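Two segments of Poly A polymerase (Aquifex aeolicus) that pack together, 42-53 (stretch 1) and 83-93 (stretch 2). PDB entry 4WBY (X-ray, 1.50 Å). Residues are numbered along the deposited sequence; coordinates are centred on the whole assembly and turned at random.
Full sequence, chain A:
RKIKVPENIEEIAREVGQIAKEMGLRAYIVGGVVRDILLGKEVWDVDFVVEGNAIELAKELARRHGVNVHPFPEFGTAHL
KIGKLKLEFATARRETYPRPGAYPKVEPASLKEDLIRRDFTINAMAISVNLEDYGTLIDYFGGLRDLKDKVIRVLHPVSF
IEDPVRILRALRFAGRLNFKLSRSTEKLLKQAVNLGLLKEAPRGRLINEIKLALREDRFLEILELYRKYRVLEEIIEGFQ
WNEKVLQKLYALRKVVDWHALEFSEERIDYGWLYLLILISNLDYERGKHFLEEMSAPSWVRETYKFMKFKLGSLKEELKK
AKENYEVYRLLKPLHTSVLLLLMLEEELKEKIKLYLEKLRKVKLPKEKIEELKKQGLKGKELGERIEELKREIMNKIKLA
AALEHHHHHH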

ATOM      1  N   GLU A  42       9.728  -9.701   9.965  1.00 19.08           N
ATOM      2  CA  GLU A  42       9.747  -9.040  11.259  1.00 22.84           C
ATOM      3  C   GLU A  42       8.418  -8.334  11.481  1.00 21.34           C
ATOM      4  O   GLU A  42       7.993  -7.538  10.650  1.00 24.36           O
ATOM      5  N   VAL A  43       7.744  -8.639  12.583  1.00 19.21           N
ATOM      6  CA  VAL A  43       6.434  -8.052  12.842  1.00 19.46           C
ATOM      7  C   VAL A  43       6.415  -7.248  14.145  1.00 18.06           C
ATOM      8  O   VAL A  43       6.839  -7.731  15.199  1.00 21.44           O
ATOM      9  N   TRP A  44       5.931  -6.012  14.064  1.00 18.16           N
ATOM     10  CA  TRP A  44       5.837  -5.164  15.248  1.00 17.85           C
ATOM     11  C   TRP A  44       4.413  -4.768  15.578  1.00 19.67           C
ATOM     12  O   TRP A  44       4.162  -4.184  16.632  1.00 23.88           O
ATOM     13  N   ASP A  45       3.494  -5.090  14.676  1.00 18.91           N
ATOM     14  CA  ASP A  45       2.077  -4.829  14.863  1.00 20.05           C
ATOM     15  C   ASP A  45       1.394  -6.171  15.056  1.00 20.37           C
ATOM     16  O   ASP A  45       1.298  -6.962  14.118  1.00 26.14           O
ATOM     17  N   VAL A  46       0.951  -6.446  16.277  1.00 16.25           N
ATOM     18  CA  VAL A  46       0.385  -7.742  16.598  1.00 16.50           C
ATOM     19  C   VAL A  46      -1.093  -7.624  16.929  1.00 15.19           C
ATOM     20  O   VAL A  46      -1.484  -6.808  17.775  1.00 16.88           O
ATOM     21  N   ASP A  47      -1.899  -8.447  16.257  1.00 15.96           N
ATOM     22  CA  ASP A  47      -3.345  -8.474  16.455  1.00 14.74           C
ATOM     23  C   ASP A  47      -3.753  -9.722  17.218  1.00 13.81           C
ATOM     24  O   ASP A  47      -3.359 -10.835  16.855  1.00 14.38           O
ATOM     25  N   PHE A  48      -4.518  -9.527  18.286  1.00 13.44           N
ATOM     26  CA  PHE A  48      -5.056 -10.630  19.078  1.00 14.11           C
ATOM     27  C   PHE A  48      -6.561 -10.706  18.972  1.00 14.78           C
ATOM     28  O   PHE A  48      -7.235  -9.674  18.914  1.00 16.19           O
ATOM     29  N   VAL A  49      -7.090 -11.926  19.002  1.00 14.72           N
ATOM     30  CA  VAL A  49      -8.517 -12.135  19.185  1.00 15.19           C
ATOM     31  C   VAL A  49      -8.712 -12.828  20.522  1.00 15.09           C
ATOM     32  O   VAL A  49      -7.962 -13.747  20.883  1.00 16.07           O
ATOM     33  N   VAL A  50      -9.703 -12.357  21.267  1.00 15.74           N
ATOM     34  CA  VAL A  50     -10.014 -12.901  22.574  1.00 16.69           C
ATOM     35  C   VAL A  50     -11.396 -13.519  22.535  1.00 17.53           C
ATOM     36  O   VAL A  50     -12.340 -12.896  22.057  1.00 17.40           O
ATOM     37  N   GLU A  51     -11.514 -14.751  23.014  1.00 17.62           N
ATOM     38  CA  GLU A  51     -12.825 -15.335  23.228  1.00 19.55           C
ATOM     39  C   GLU A  51     -13.279 -14.845  24.589  1.00 23.03           C
ATOM     40  O   GLU A  51     -12.959 -15.448  25.611  1.00 29.25           O
ATOM     41  N   GLY A  52     -13.997 -13.724  24.588  1.00 21.52           N
ATOM     42  CA  GLY A  52     -14.348 -13.028  25.809  1.00 22.88           C
ATOM     43  C   GLY A  52     -14.044 -11.547  25.685  1.00 21.04           C
ATOM     44  O   GLY A  52     -13.828 -11.040  24.587  1.00 20.57           O
ATOM     45  N   ASN A  53     -14.024 -10.849  26.816  1.00 21.42           N
ATOM     46  CA  ASN A  53     -13.903  -9.397  26.806  1.00 21.97           C
ATOM     47  C   ASN A  53     -12.479  -8.908  26.523  1.00 20.51           C
ATOM     48  O   ASN A  53     -11.661  -8.765  27.439  1.00 21.42           O
ATOM     49  N   GLY A  83       6.548  -0.471  24.235  1.00 19.33           N
ATOM     50  CA  GLY A  83       7.812  -0.320  23.537  1.00 21.87           C
ATOM     51  C   GLY A  83       7.536  -0.147  22.051  1.00 22.02           C
ATOM     52  O   GLY A  83       6.726   0.688  21.661  1.00 22.06           O
ATOM     53  N   LYS A  84       8.182  -0.960  21.221  1.00 22.72           N
ATOM     54  CA  LYS A  84       8.009  -0.871  19.774  1.00 23.01           C
ATOM     55  C   LYS A  84       6.803  -1.658  19.251  1.00 19.61           C
ATOM     56  O   LYS A  84       6.484  -1.602  18.057  1.00 22.61           O
ATOM     57  N   LEU A  85       6.141  -2.400  20.132  1.00 17.30           N
ATOM     58  CA  LEU A  85       5.008  -3.244  19.736  1.00 16.75           C
ATOM     59  C   LEU A  85       3.670  -2.516  19.753  1.00 18.63           C
ATOM     60  O   LEU A  85       3.239  -2.026  20.796  1.00 21.97           O
ATOM     61  N   LYS A  86       2.998  -2.478  18.612  1.00 16.60           N
ATOM     62  CA  LYS A  86       1.638  -1.954  18.549  1.00 17.12           C
ATOM     63  C   LYS A  86       0.677  -3.123  18.630  1.00 17.22           C
ATOM     64  O   LYS A  86       0.719  -4.024  17.783  1.00 20.12           O
ATOM     65  N   LEU A  87      -0.174  -3.110  19.649  1.00 15.01           N
ATOM     66  CA  LEU A  87      -1.065  -4.222  19.931  1.00 15.35           C
ATOM     67  C   LEU A  87      -2.532  -3.866  19.717  1.00 13.87           C
ATOM     68  O   LEU A  87      -2.997  -2.793  20.111  1.00 17.79           O
ATOM     69  N   GLU A  88      -3.261  -4.784  19.099  1.00 14.50           N
ATOM     70  CA  GLU A  88      -4.707  -4.682  19.003  1.00 16.02           C
ATOM     71  C   GLU A  88      -5.327  -5.917  19.631  1.00 15.49           C
ATOM     72  O   GLU A  88      -4.859  -7.032  19.394  1.00 17.88           O
ATOM     73  N   PHE A  89      -6.374  -5.713  20.426  1.00 14.90           N
ATOM     74  CA  PHE A  89      -7.142  -6.796  21.022  1.00 15.21           C
ATOM     75  C   PHE A  89      -8.588  -6.677  20.578  1.00 16.40           C
ATOM     76  O   PHE A  89      -9.207  -5.634  20.766  1.00 20.34           O
ATOM     77  N   ALA A  90      -9.120  -7.738  19.988  1.00 15.85           N
ATOM     78  CA  ALA A  90     -10.485  -7.728  19.485  1.00 16.56           C
ATOM     79  C   ALA A  90     -11.261  -8.899  20.045  1.00 17.03           C
ATOM     80  O   ALA A  90     -10.734  -9.991  20.191  1.00 18.49           O
ATOM     81  N   THR A  91     -12.513  -8.650  20.385  1.00 18.27           N
ATOM     82  CA  THR A  91     -13.415  -9.702  20.817  1.00 18.14           C
ATOM     83  C   THR A  91     -13.795 -10.556  19.607  1.00 18.80           C
ATOM     84  O   THR A  91     -14.120 -10.020  18.547  1.00 20.99           O
ATOM     85  N   ALA A  92     -13.745 -11.878  19.754  1.00 17.99           N
ATOM     86  CA  ALA A  92     -14.179 -12.785  18.679  1.00 19.13           C
ATOM     87  C   ALA A  92     -15.606 -12.464  18.260  1.00 21.70           C
ATOM     88  O   ALA A  92     -16.476 -12.334  19.113  1.00 24.00           O
ATOM     89  N   ARG A  93     -15.850 -12.336  16.958  1.00 23.57           N
ATOM     90  CA  ARG A  93     -17.197 -12.029  16.478  1.00 29.07           C
ATOM     91  C   ARG A  93     -17.540 -12.796  15.206  1.00 27.06           C
ATOM     92  O   ARG A  93     -16.670 -13.077  14.389  1.00 26.37           O
TER

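Two parallel strands, one starting at D45 and the other running 85-91, are joined by a ladder of backbone hydrogen bonds from K86 N to W44 O (2.9 Å) through A92 N to V50 O (2.9 Å), so paired side chains project together to one face. K84 (chi1 m) points its CB toward W44, 3.6 Å from CE3, while its amine end leads away. L85 (m, t) brings CD2 to 3.6 Å from W44 CE3; that indole (m) is held by a very short hydrogen bond, W44 NE1 to E42 OE2, 2.5 Å. K86 (chi1 m) shares a face with D45 (m), whose OD1 lies 3.6 Å from K86 CB; water 2 links D45 OD2 (2.6 Å) to K86 NZ (3.2 Å). On the face of V46, F48 and V50, L87 (m, t) sets CD2 3.9 Å from V46 CB. E88 (t, t) flanks D47 (m): the like-charged D47 OD1 and E88 OE1 are 4.3 Å apart, with water 4 lying 2.6 Å from D47 OD1 and 3.2 Å from E88 OE1. F89 and F48, both m, lie nearly parallel but slid apart, centroids 4.8 Å apart; V50 CG2 meets the F89 edge at CD2, 4.2 Å. A90 pairs with V49 (t). T91 (m) places CG2 3.3 Å from G52 O, and A92 CB packs 3.7 Å from V49 CG1.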

ATOM      1  CB  GLU A  42      10.917  -8.051  11.321  1.00 31.07           C
ATOM      2  CG  GLU A  42      11.120  -7.372  12.654  1.00 41.35           C
ATOM      3  CD  GLU A  42      12.356  -6.482  12.663  1.00 47.83           C
ATOM      4  OE1 GLU A  42      13.279  -6.730  11.855  1.00 51.66           O
ATOM      5  OE2 GLU A  42      12.403  -5.531  13.469  1.00 50.82           O
ATOM      6  CB  VAL A  43       5.345  -9.140  12.892  1.00 25.39           C
ATOM      7  CG1 VAL A  43       5.105  -9.710  11.510  1.00 25.42           C
ATOM      8  CG2 VAL A  43       5.777 -10.248  13.804  1.00 29.69           C
ATOM      9  CB  TRP A  44       6.698  -3.912  15.073  1.00 19.35           C
ATOM     10  CG  TRP A  44       8.139  -4.257  15.067  1.00 22.00           C
ATOM     11  CD1 TRP A  44       8.945  -4.408  13.974  1.00 25.72           C
ATOM     12  CD2 TRP A  44       8.944  -4.562  16.208  1.00 24.74           C
ATOM     13  NE1 TRP A  44      10.211  -4.766  14.372  1.00 27.46           N
ATOM     14  CE2 TRP A  44      10.237  -4.865  15.739  1.00 27.43           C
ATOM     15  CE3 TRP A  44       8.700  -4.592  17.585  1.00 27.14           C
ATOM     16  CZ2 TRP A  44      11.282  -5.201  16.597  1.00 28.80           C
ATOM     17  CZ3 TRP A  44       9.738  -4.923  18.436  1.00 29.70           C
ATOM     18  CH2 TRP A  44      11.013  -5.221  17.940  1.00 29.26           C
ATOM     19  CB  ASP A  45       1.484  -4.082  13.657  1.00 24.75           C
ATOM     20  CG  ASP A  45       1.994  -2.649  13.526  1.00 32.31           C
ATOM     21  OD1 ASP A  45       2.979  -2.275  14.196  1.00 34.95           O
ATOM     22  OD2 ASP A  45       1.407  -1.890  12.727  1.00 39.86           O
ATOM     23  CB  VAL A  46       1.126  -8.395  17.785  1.00 18.37           C
ATOM     24  CG1 VAL A  46       0.664  -9.837  18.006  1.00 17.88           C
ATOM     25  CG2 VAL A  46       2.631  -8.349  17.563  1.00 21.66           C
ATOM     26  CB  ASP A  47      -4.079  -8.427  15.113  1.00 17.83           C
ATOM     27  CG  ASP A  47      -3.740  -7.197  14.304  1.00 24.39           C
ATOM     28  OD1 ASP A  47      -3.428  -6.147  14.908  1.00 25.50           O
ATOM     29  OD2 ASP A  47      -3.792  -7.283  13.053  1.00 28.57           O
ATOM     30  CB  PHE A  48      -4.710 -10.484  20.564  1.00 15.24           C
ATOM     31  CG  PHE A  48      -3.260 -10.632  20.890  1.00 13.62           C
ATOM     32  CD1 PHE A  48      -2.415  -9.534  20.868  1.00 16.88           C
ATOM     33  CD2 PHE A  48      -2.748 -11.863  21.286  1.00 15.08           C
ATOM     34  CE1 PHE A  48      -1.071  -9.661  21.201  1.00 17.49           C
ATOM     35  CE2 PHE A  48      -1.407 -11.991  21.624  1.00 16.05           C
ATOM     36  CZ  PHE A  48      -0.571 -10.886  21.586  1.00 16.69           C
ATOM     37  CB  VAL A  49      -9.150 -12.952  18.034  1.00 16.87           C
ATOM     38  CG1 VAL A  49     -10.526 -13.510  18.426  1.00 19.01           C
ATOM     39  CG2 VAL A  49      -9.281 -12.084  16.803  1.00 19.61           C
ATOM     40  CB  VAL A  50      -9.956 -11.808  23.663  1.00 17.77           C
ATOM     41  CG1 VAL A  50     -10.276 -12.383  25.061  1.00 19.40           C
ATOM     42  CG2 VAL A  50      -8.590 -11.116  23.643  1.00 19.93           C
ATOM     43  CB  GLU A  51     -12.781 -16.863  23.148  1.00 19.78           C
ATOM     44  CG  GLU A  51     -12.594 -17.387  21.716  1.00 20.31           C
ATOM     45  CD  GLU A  51     -12.327 -18.887  21.642  1.00 21.27           C
ATOM     46  OE1 GLU A  51     -11.623 -19.424  22.512  1.00 24.67           O
ATOM     47  OE2 GLU A  51     -12.828 -19.538  20.705  1.00 22.26           O
ATOM     48  CB  ASN A  53     -14.404  -8.832  28.136  1.00 25.39           C
ATOM     49  CG  ASN A  53     -14.657  -7.339  28.074  1.00 28.23           C
ATOM     50  OD1 ASN A  53     -13.956  -6.612  27.374  1.00 28.42           O
ATOM     51  ND2 ASN A  53     -15.665  -6.875  28.805  1.00 30.96           N
ATOM     52  CB  LYS A  84       9.281  -1.358  19.073  1.00 29.08           C
ATOM     53  CG  LYS A  84      10.496  -0.488  19.336  1.00 38.52           C
ATOM     54  CD  LYS A  84      10.354   0.855  18.647  1.00 47.26           C
ATOM     55  CE  LYS A  84      11.576   1.733  18.877  1.00 52.26           C
ATOM     56  NZ  LYS A  84      11.488   3.005  18.113  1.00 53.76           N
ATOM     57  CB  LEU A  85       4.900  -4.453  20.657  1.00 18.78           C
ATOM     58  CG  LEU A  85       5.979  -5.513  20.531  1.00 23.40           C
ATOM     59  CD1 LEU A  85       5.819  -6.504  21.677  1.00 25.48           C
ATOM     60  CD2 LEU A  85       5.863  -6.216  19.189  1.00 26.32           C
ATOM     61  CB  LYS A  86       1.410  -1.149  17.267  1.00 21.54           C
ATOM     62  CG  LYS A  86       2.241   0.121  17.225  1.00 27.42           C
ATOM     63  CD  LYS A  86       2.006   0.901  15.940  1.00 35.23           C
ATOM     64  CE  LYS A  86       0.565   1.376  15.842  1.00 43.93           C
ATOM     65  NZ  LYS A  86       0.337   2.243  14.652  1.00 48.80           N
ATOM     66  CB  LEU A  87      -0.865  -4.703  21.372  1.00 16.54           C
ATOM     67  CG  LEU A  87       0.576  -4.990  21.792  1.00 16.19           C
ATOM     68  CD1 LEU A  87       0.617  -5.288  23.282  1.00 18.85           C
ATOM     69  CD2 LEU A  87       1.187  -6.132  20.980  1.00 18.72           C
ATOM     70  CB  GLU A  88      -5.163  -4.554  17.552  1.00 20.36           C
ATOM     71  CG  GLU A  88      -6.669  -4.666  17.407  1.00 28.85           C
ATOM     72  CD  GLU A  88      -7.112  -4.765  15.968  1.00 37.13           C
ATOM     73  OE1 GLU A  88      -6.941  -3.769  15.235  1.00 40.34           O
ATOM     74  OE2 GLU A  88      -7.628  -5.835  15.569  1.00 37.51           O
ATOM     75  CB  PHE A  89      -7.047  -6.756  22.550  1.00 17.04           C
ATOM     76  CG  PHE A  89      -5.688  -7.076  23.065  1.00 17.41           C
ATOM     77  CD1 PHE A  89      -4.716  -6.094  23.153  1.00 17.59           C
ATOM     78  CD2 PHE A  89      -5.363  -8.372  23.429  1.00 17.46           C
ATOM     79  CE1 PHE A  89      -3.453  -6.401  23.610  1.00 17.59           C
ATOM     80  CE2 PHE A  89      -4.099  -8.683  23.878  1.00 17.44           C
ATOM     81  CZ  PHE A  89      -3.148  -7.698  23.976  1.00 16.20           C
ATOM     82  CB  ALA A  90     -10.508  -7.761  17.953  1.00 17.97           C
ATOM     83  CB  THR A  91     -14.668  -9.094  21.483  1.00 21.80           C
ATOM     84  OG1 THR A  91     -14.272  -8.304  22.615  1.00 25.55           O
ATOM     85  CG2 THR A  91     -15.641 -10.173  21.933  1.00 23.39           C
ATOM     86  CB  ALA A  92     -14.083 -14.241  19.132  1.00 20.48           C
ATOM     87  CB  ARG A  93     -17.351 -10.525  16.241  1.00 33.31           C
ATOM     88  CG  ARG A  93     -16.321  -9.927  15.297  1.00 36.25           C
ATOM     89  CD  ARG A  93     -16.605  -8.454  15.043  1.00 41.04           C
ATOM     90  NE  ARG A  93     -15.583  -7.827  14.208  1.00 45.71           N
ATOM     91  CZ  ARG A  93     -15.627  -7.776  12.880  1.00 48.89           C
ATOM     92  NH1 ARG A  93     -16.646  -8.316  12.224  1.00 49.30           N
ATOM     93  NH2 ARG A  93     -14.650  -7.182  12.208  1.00 50.49           N
TER
HETATM   94  O   HOH W   1       4.986  -0.861  16.024  1.00 38.43           O
HETATM   95  O   HOH W   2       1.482   0.626  12.156  1.00 49.06           O
HETATM   96  O   HOH W   3      -1.557  -4.133  15.828  1.00 26.74           O
HETATM   97  O   HOH W   4      -4.098  -3.954  13.783  1.00 44.16           O
HETATM   98  O   HOH W   5      -7.388  -8.466  16.270  1.00 24.48           O
HETATM   99  O   HOH W   6     -15.982 -13.355  22.117  1.00 38.05           O